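Long-range contacts in NAD-dependent aldehyde dehydrogenase (Burkholderia multivorans, PDB 5UJU), which probably oxidises aldehydes to carboxylic acids with NAD+ as the hydride acceptor, as a member of the aldehyde dehydrogenase family: residues Tyr33-Ala38 against Ala160-Leu165; Lys198-Val203 against Val556-Val561. All coordinates share one frame; numbering follows the deposited sequence.

Interaction 1 of 2, residues Tyr33-Ala38 against Ala160-Leu165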
loop_
_atom_site.group_PDB
_atom_site.type_symbol
_atom_site.label_atom_id
_atom_site.label_comp_id
_atom_site.label_asym_id
_atom_site.label_seq_id
_atom_site.Cartn_x
_atom_site.Cartn_y
_atom_site.Cartn_z
ATOM N N TYR A 33 2.748 -26.651 -2.589
ATOM C CA TYR A 33 2.134 -26.741 -3.914
ATOM C C TYR A 33 0.620 -26.915 -3.805
ATOM O O TYR A 33 0.141 -27.799 -3.088
ATOM C CB TYR A 33 2.702 -27.897 -4.748
ATOM C CG TYR A 33 1.912 -28.024 -6.039
ATOM C CD1 TYR A 33 2.004 -27.039 -7.019
ATOM C CD2 TYR A 33 1.018 -29.075 -6.246
ATOM C CE1 TYR A 33 1.261 -27.107 -8.187
ATOM C CE2 TYR A 33 0.261 -29.154 -7.420
ATOM C CZ TYR A 33 0.388 -28.160 -8.384
ATOM O OH TYR A 33 -0.342 -28.206 -9.555
ATOM N N TRP A 34 -0.124 -26.101 -4.554
ATOM C CA TRP A 34 -1.571 -26.256 -4.655
ATOM C C TRP A 34 -2.090 -25.459 -5.844
ATOM O O TRP A 34 -1.594 -24.366 -6.135
ATOM C CB TRP A 34 -2.296 -25.806 -3.379
ATOM C CG TRP A 34 -3.792 -25.975 -3.459
ATOM C CD1 TRP A 34 -4.500 -27.149 -3.375
ATOM C CD2 TRP A 34 -4.758 -24.942 -3.682
ATOM N NE1 TRP A 34 -5.847 -26.899 -3.510
ATOM C CE2 TRP A 34 -6.033 -25.555 -3.697
ATOM C CE3 TRP A 34 -4.671 -23.556 -3.857
ATOM C CZ2 TRP A 34 -7.208 -24.830 -3.884
ATOM C CZ3 TRP A 34 -5.838 -22.835 -4.036
ATOM C CH2 TRP A 34 -7.095 -23.474 -4.049
ATOM N N SER A 35 -3.094 -26.022 -6.525
ATOM C CA SER A 35 -3.798 -25.392 -7.637
ATOM C C SER A 35 -5.155 -26.052 -7.828
ATOM O O SER A 35 -5.222 -27.272 -8.010
ATOM C CB SER A 35 -3.010 -25.492 -8.942
ATOM O OG SER A 35 -3.817 -25.045 -10.025
ATOM N N PRO A 36 -6.253 -25.289 -7.815
ATOM C CA PRO A 36 -7.567 -25.890 -8.073
ATOM C C PRO A 36 -7.872 -26.060 -9.548
ATOM O O PRO A 36 -8.920 -26.633 -9.883
ATOM C CB PRO A 36 -8.532 -24.884 -7.438
ATOM C CG PRO A 36 -7.852 -23.571 -7.683
ATOM C CD PRO A 36 -6.356 -23.839 -7.566
ATOM N N PHE A 37 -7.010 -25.566 -10.436
ATOM C CA PHE A 37 -7.266 -25.591 -11.869
ATOM C C PHE A 37 -6.247 -26.517 -12.523
ATOM O O PHE A 37 -5.038 -26.277 -12.436
ATOM C CB PHE A 37 -7.207 -24.176 -12.447
ATOM C CG PHE A 37 -8.174 -23.199 -11.777
ATOM C CD1 PHE A 37 -9.548 -23.397 -11.835
ATOM C CD2 PHE A 37 -7.693 -22.078 -11.102
ATOM C CE1 PHE A 37 -10.437 -22.503 -11.221
ATOM C CE2 PHE A 37 -8.567 -21.173 -10.487
ATOM C CZ PHE A 37 -9.940 -21.382 -10.545
ATOM N N ALA A 38 -6.738 -27.586 -13.144
ATOM C CA ALA A 38 -5.864 -28.595 -13.731
ATOM C C ALA A 38 -5.066 -28.001 -14.881
ATOM O O ALA A 38 -5.639 -27.536 -15.872
ATOM C CB ALA A 38 -6.681 -29.791 -14.210
ATOM N N ALA A 160 -2.934 -18.630 -15.127
ATOM C CA ALA A 160 -3.459 -17.282 -14.932
ATOM C C ALA A 160 -4.627 -17.301 -13.964
ATOM O O ALA A 160 -4.744 -16.419 -13.101
ATOM C CB ALA A 160 -3.894 -16.666 -16.263
ATOM N N GLN A 161 -5.493 -18.309 -14.096
ATOM C CA GLN A 161 -6.604 -18.472 -13.168
ATOM C C GLN A 161 -6.103 -18.722 -11.746
ATOM O O GLN A 161 -6.667 -18.189 -10.783
ATOM C CB GLN A 161 -7.507 -19.600 -13.669
ATOM C CG GLN A 161 -8.151 -19.273 -15.021
ATOM C CD GLN A 161 -8.374 -20.487 -15.886
ATOM O OE1 GLN A 161 -8.267 -21.623 -15.422
ATOM N NE2 GLN A 161 -8.699 -20.257 -17.156
ATOM N N ASP A 162 -5.017 -19.493 -11.602
ATOM C CA ASP A 162 -4.349 -19.623 -10.303
ATOM C C ASP A 162 -3.984 -18.256 -9.722
ATOM O O ASP A 162 -4.250 -17.970 -8.549
ATOM C CB ASP A 162 -3.081 -20.474 -10.436
ATOM C CG ASP A 162 -3.358 -21.956 -10.580
ATOM O OD1 ASP A 162 -4.456 -22.412 -10.197
ATOM O OD2 ASP A 162 -2.455 -22.669 -11.084
ATOM N N ARG A 163 -3.340 -17.409 -10.526
ATOM C CA ARG A 163 -2.886 -16.107 -10.037
ATOM C C ARG A 163 -4.063 -15.189 -9.735
ATOM O O ARG A 163 -3.995 -14.363 -8.817
ATOM C CB ARG A 163 -1.939 -15.456 -11.056
ATOM C CG ARG A 163 -0.529 -16.088 -11.130
ATOM C CD ARG A 163 0.278 -15.817 -9.855
ATOM N NE ARG A 163 1.619 -16.422 -9.891
ATOM C CZ ARG A 163 2.535 -16.299 -8.926
ATOM N NH1 ARG A 163 2.269 -15.605 -7.820
ATOM N NH2 ARG A 163 3.727 -16.883 -9.058
ATOM N N ALA A 164 -5.132 -15.281 -10.528
ATOM C CA ALA A 164 -6.353 -14.548 -10.198
ATOM C C ALA A 164 -6.910 -15.011 -8.856
ATOM O O ALA A 164 -7.218 -14.196 -7.983
ATOM C CB ALA A 164 -7.386 -14.724 -11.314
ATOM N N LEU A 165 -6.989 -16.329 -8.657
ATOM C CA LEU A 165 -7.533 -16.864 -7.413
ATOM C C LEU A 165 -6.664 -16.482 -6.223
ATOM O O LEU A 165 -7.172 -16.176 -5.135
ATOM C CB LEU A 165 -7.635 -18.386 -7.514
ATOM C CG LEU A 165 -8.223 -19.045 -6.258
ATOM C CD1 LEU A 165 -9.704 -18.882 -6.239
ATOM C CD2 LEU A 165 -7.861 -20.504 -6.160
HETATM O O HOH W 1 -2.689 -24.587 -12.687
#
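Ser35 reaches Asp162 through its hydroxyl, and the polar part of the contact gathers at that carboxylate. With OG anti to its backbone N (chi1 171°), the hydroxyl is placed beside the carbonyl carbon and sits 2.7 Å from Asp162 OD1, the likely hydrogen bond, though the proton could be directed to a different acceptor. A water donates to Phe37 O at 2.9 Å and also approaches Asp162 OD2, but so closely that this second link is doubtful. OD1 also lies at the edge of the Phe37 ring, 3.4 Å from CD2, with the carboxylate and ring planes 29° apart.

The loop between helix 18-30 and helix 43-46 here packs against helix 158-175, which in turn rests on helices 97-132 and 217-230.

The apolar part is built on Phe37 and Leu165. Gln161 CB stands over one face of the Phe37 ring in a CH-pi contact, 4.0 Å from CB to the ring centroid, while the Gln161 amide turns off to Asn131 and Ser134. Leu165 CB comes to the ring edge, 4.2 Å from Phe37 CE2. Leu165 CD2 meets Pro36 CG tip to tip at a tight 3.4 Å, and the same methyl lies 3.7 Å from Trp34 CH2. Phe528 meets the Trp34 ring edge to face and also touches Leu165.

Interaction 2 of 2, residues Lys198-Val203 against Val556-Val561. With EDO (1,2-ethanediol), chain I.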
loop_
_atom_site.group_PDB
_atom_site.type_symbol
_atom_site.label_atom_id
_atom_site.label_comp_id
_atom_site.label_asym_id
_atom_site.label_seq_id
_atom_site.Cartn_x
_atom_site.Cartn_y
_atom_site.Cartn_z
ATOM N N LYS A 198 -20.002 0.481 17.275
ATOM C CA LYS A 198 -19.246 0.850 16.097
ATOM C C LYS A 198 -19.767 0.038 14.924
ATOM O O LYS A 198 -20.130 -1.130 15.076
ATOM C CB LYS A 198 -17.744 0.590 16.293
ATOM C CG LYS A 198 -17.155 1.096 17.609
ATOM C CD LYS A 198 -17.260 2.614 17.713
ATOM C CE LYS A 198 -16.622 3.153 18.997
ATOM N NZ LYS A 198 -15.134 3.111 18.963
ATOM N N ARG A 199 -19.802 0.655 13.756
ATOM C CA ARG A 199 -20.176 -0.026 12.528
ATOM C C ARG A 199 -19.096 0.257 11.498
ATOM O O ARG A 199 -18.610 1.383 11.404
ATOM C CB ARG A 199 -21.569 0.453 12.055
ATOM C CG ARG A 199 -21.995 0.055 10.644
ATOM C CD ARG A 199 -23.398 0.605 10.362
ATOM N NE ARG A 199 -23.787 0.581 8.952
ATOM C CZ ARG A 199 -24.912 1.119 8.481
ATOM N NH1 ARG A 199 -25.767 1.719 9.307
ATOM N NH2 ARG A 199 -25.192 1.048 7.186
ATOM N N TYR A 200 -18.685 -0.764 10.755
ATOM C CA TYR A 200 -17.602 -0.623 9.787
ATOM C C TYR A 200 -18.117 -1.045 8.419
ATOM O O TYR A 200 -18.541 -2.192 8.233
ATOM C CB TYR A 200 -16.377 -1.448 10.199
ATOM C CG TYR A 200 -15.907 -1.135 11.605
ATOM C CD1 TYR A 200 -15.069 -0.057 11.852
ATOM C CD2 TYR A 200 -16.323 -1.907 12.688
ATOM C CE1 TYR A 200 -14.649 0.248 13.138
ATOM C CE2 TYR A 200 -15.906 -1.613 13.984
ATOM C CZ TYR A 200 -15.065 -0.535 14.197
ATOM O OH TYR A 200 -14.642 -0.233 15.468
ATOM N N THR A 201 -18.047 -0.130 7.465
ATOM C CA THR A 201 -18.481 -0.369 6.100
ATOM C C THR A 201 -17.246 -0.429 5.215
ATOM O O THR A 201 -16.421 0.486 5.242
ATOM C CB THR A 201 -19.427 0.743 5.637
ATOM O OG1 THR A 201 -20.532 0.839 6.546
ATOM C CG2 THR A 201 -19.943 0.477 4.228
ATOM N N ILE A 202 -17.104 -1.514 4.455
ATOM C CA ILE A 202 -16.003 -1.642 3.502
ATOM C C ILE A 202 -16.377 -0.888 2.233
ATOM O O ILE A 202 -17.381 -1.202 1.588
ATOM C CB ILE A 202 -15.709 -3.114 3.184
ATOM C CG1 ILE A 202 -15.489 -3.919 4.461
ATOM C CG2 ILE A 202 -14.505 -3.226 2.260
ATOM C CD1 ILE A 202 -14.339 -3.486 5.225
ATOM N N VAL A 203 -15.554 0.074 1.850
ATOM C CA VAL A 203 -15.815 0.937 0.706
ATOM C C VAL A 203 -14.727 0.724 -0.344
ATOM O O VAL A 203 -13.538 0.886 -0.047
ATOM C CB VAL A 203 -15.888 2.414 1.127
ATOM C CG1 VAL A 203 -16.170 3.302 -0.076
ATOM C CG2 VAL A 203 -16.989 2.605 2.191
ATOM N N VAL A 556 -12.199 1.575 4.832
ATOM C CA VAL A 556 -13.208 1.298 5.859
ATOM C C VAL A 556 -13.748 2.631 6.363
ATOM O O VAL A 556 -12.982 3.466 6.865
ATOM C CB VAL A 556 -12.633 0.468 7.018
ATOM C CG1 VAL A 556 -13.721 0.089 8.008
ATOM C CG2 VAL A 556 -11.954 -0.787 6.481
ATOM N N VAL A 557 -15.060 2.831 6.225
ATOM C CA VAL A 557 -15.749 4.015 6.736
ATOM C C VAL A 557 -16.576 3.581 7.941
ATOM O O VAL A 557 -17.481 2.744 7.824
ATOM C CB VAL A 557 -16.635 4.678 5.666
ATOM C CG1 VAL A 557 -17.531 5.754 6.308
ATOM C CG2 VAL A 557 -15.782 5.302 4.560
ATOM N N GLN A 558 -16.269 4.135 9.101
ATOM C CA GLN A 558 -16.949 3.699 10.307
ATOM C C GLN A 558 -17.976 4.717 10.767
ATOM O O GLN A 558 -17.980 5.879 10.351
ATOM C CB GLN A 558 -15.960 3.457 11.431
ATOM C CG GLN A 558 -15.383 4.724 11.997
ATOM C CD GLN A 558 -14.507 4.440 13.197
ATOM O OE1 GLN A 558 -13.484 3.736 13.090
ATOM N NE2 GLN A 558 -14.915 4.950 14.356
ATOM N N SER A 559 -18.856 4.249 11.641
ATOM C CA SER A 559 -19.772 5.112 12.367
ATOM C C SER A 559 -19.828 4.621 13.800
ATOM O O SER A 559 -19.543 3.449 14.085
ATOM C CB SER A 559 -21.177 5.121 11.747
ATOM O OG SER A 559 -21.735 3.821 11.771
ATOM N N ARG A 560 -20.160 5.534 14.705
ATOM C CA ARG A 560 -20.337 5.195 16.108
ATOM C C ARG A 560 -21.587 5.883 16.651
ATOM O O ARG A 560 -21.931 6.999 16.244
ATOM C CB ARG A 560 -19.112 5.602 16.933
ATOM C CG ARG A 560 -18.813 7.080 16.881
ATOM C CD ARG A 560 -17.504 7.383 17.627
ATOM N NE ARG A 560 -17.084 8.762 17.427
ATOM C CZ ARG A 560 -16.037 9.320 18.025
ATOM N NH1 ARG A 560 -15.285 8.620 18.867
ATOM N NH2 ARG A 560 -15.734 10.582 17.773
ATOM N N VAL A 561 -22.256 5.217 17.590
ATOM C CA VAL A 561 -23.449 5.775 18.232
ATOM C C VAL A 561 -23.526 5.210 19.643
ATOM O O VAL A 561 -23.147 4.060 19.884
ATOM C CB VAL A 561 -24.726 5.473 17.410
ATOM C CG1 VAL A 561 -25.030 3.958 17.379
ATOM C CG2 VAL A 561 -25.918 6.254 17.943
HETATM C C1 EDO I . -14.434 7.228 21.814
HETATM O O1 EDO I . -13.370 7.750 21.012
HETATM C C2 EDO I . -14.935 5.917 21.219
HETATM O O2 EDO I . -15.075 6.021 19.797
HETATM O O HOH W 2 -20.276 2.816 8.690
#
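With CG beside the backbone N and anti to the carbonyl carbon (chi1 -47°), then bends at chi2 and chi4, Lys198 runs side by side with Arg560, whose CG sits between its backbone N and carbonyl carbon (chi1 60°) and whose chain is extended from CG to NE; both ends thus arrive at one diol oxygen. Lys198 CD packs on Arg560 CB at 3.6 Å. Beyond that, Lys198 NZ and Arg560 NH1 both donate to O2 of an ethanediol, probably from the crystallisation liquor, with NH1 to O2 at 2.8 Å. The diol and Lys198 NZ also bind Asp530 of the second subunit, a negative charge that would offset the two cations.

On the same face, Tyr200 CD1 lies 3.6 Å from Gln558 CB, ring and amide planes 88° apart; Phe531 of the second subunit engages that amide. Tyr200 OH bonds to Ser529 O of the second subunit. Val556 closes the row, its CG1 against Tyr200 CB and its CG2 3.8 Å from Ile202 CD1. The other face carries Arg199, Ser559, Thr201 and Val557; there Ser559 OG is 3.4 Å from Arg199 CB.

The backbones are joined by two hydrogen-bonded pairs. Arg199 N donates to Ser559 O at 2.8 Å and Ser559 N returns the bond to Arg199 O; Thr201 and Val557 do the same, with Val557 N to Thr201 O at 2.9 Å. A water donates to Val557 O.

Ser559, Arg560 and Val561 pair in parallel with a strand of the second subunit, making this antiparallel ladder part of an intersubunit sheet, the hallmark of the aldehyde dehydrogenase oligomerisation domain.

The two contacts follow one another along the chain and stay apart in space: their centres are 34 Å from each other and their nearest atoms about 17 Å. The centre of interaction 1 is about 13 Å from that of the chain, that of interaction 2 about 35 Å, where strands project to the partner. Neither contact includes the sodium ligands Gly348 and Gly458. The dimer nevertheless connects the two. Tyr33, at the start of the 33-38 loop, meets Trp184 of the second subunit, while within one chain Trp184 makes a cation-pi contact with Lys198. Likewise, Asp530 accepts a bond from Arg163 through its backbone O, and its carboxylate reaches Lys198 of the other subunit.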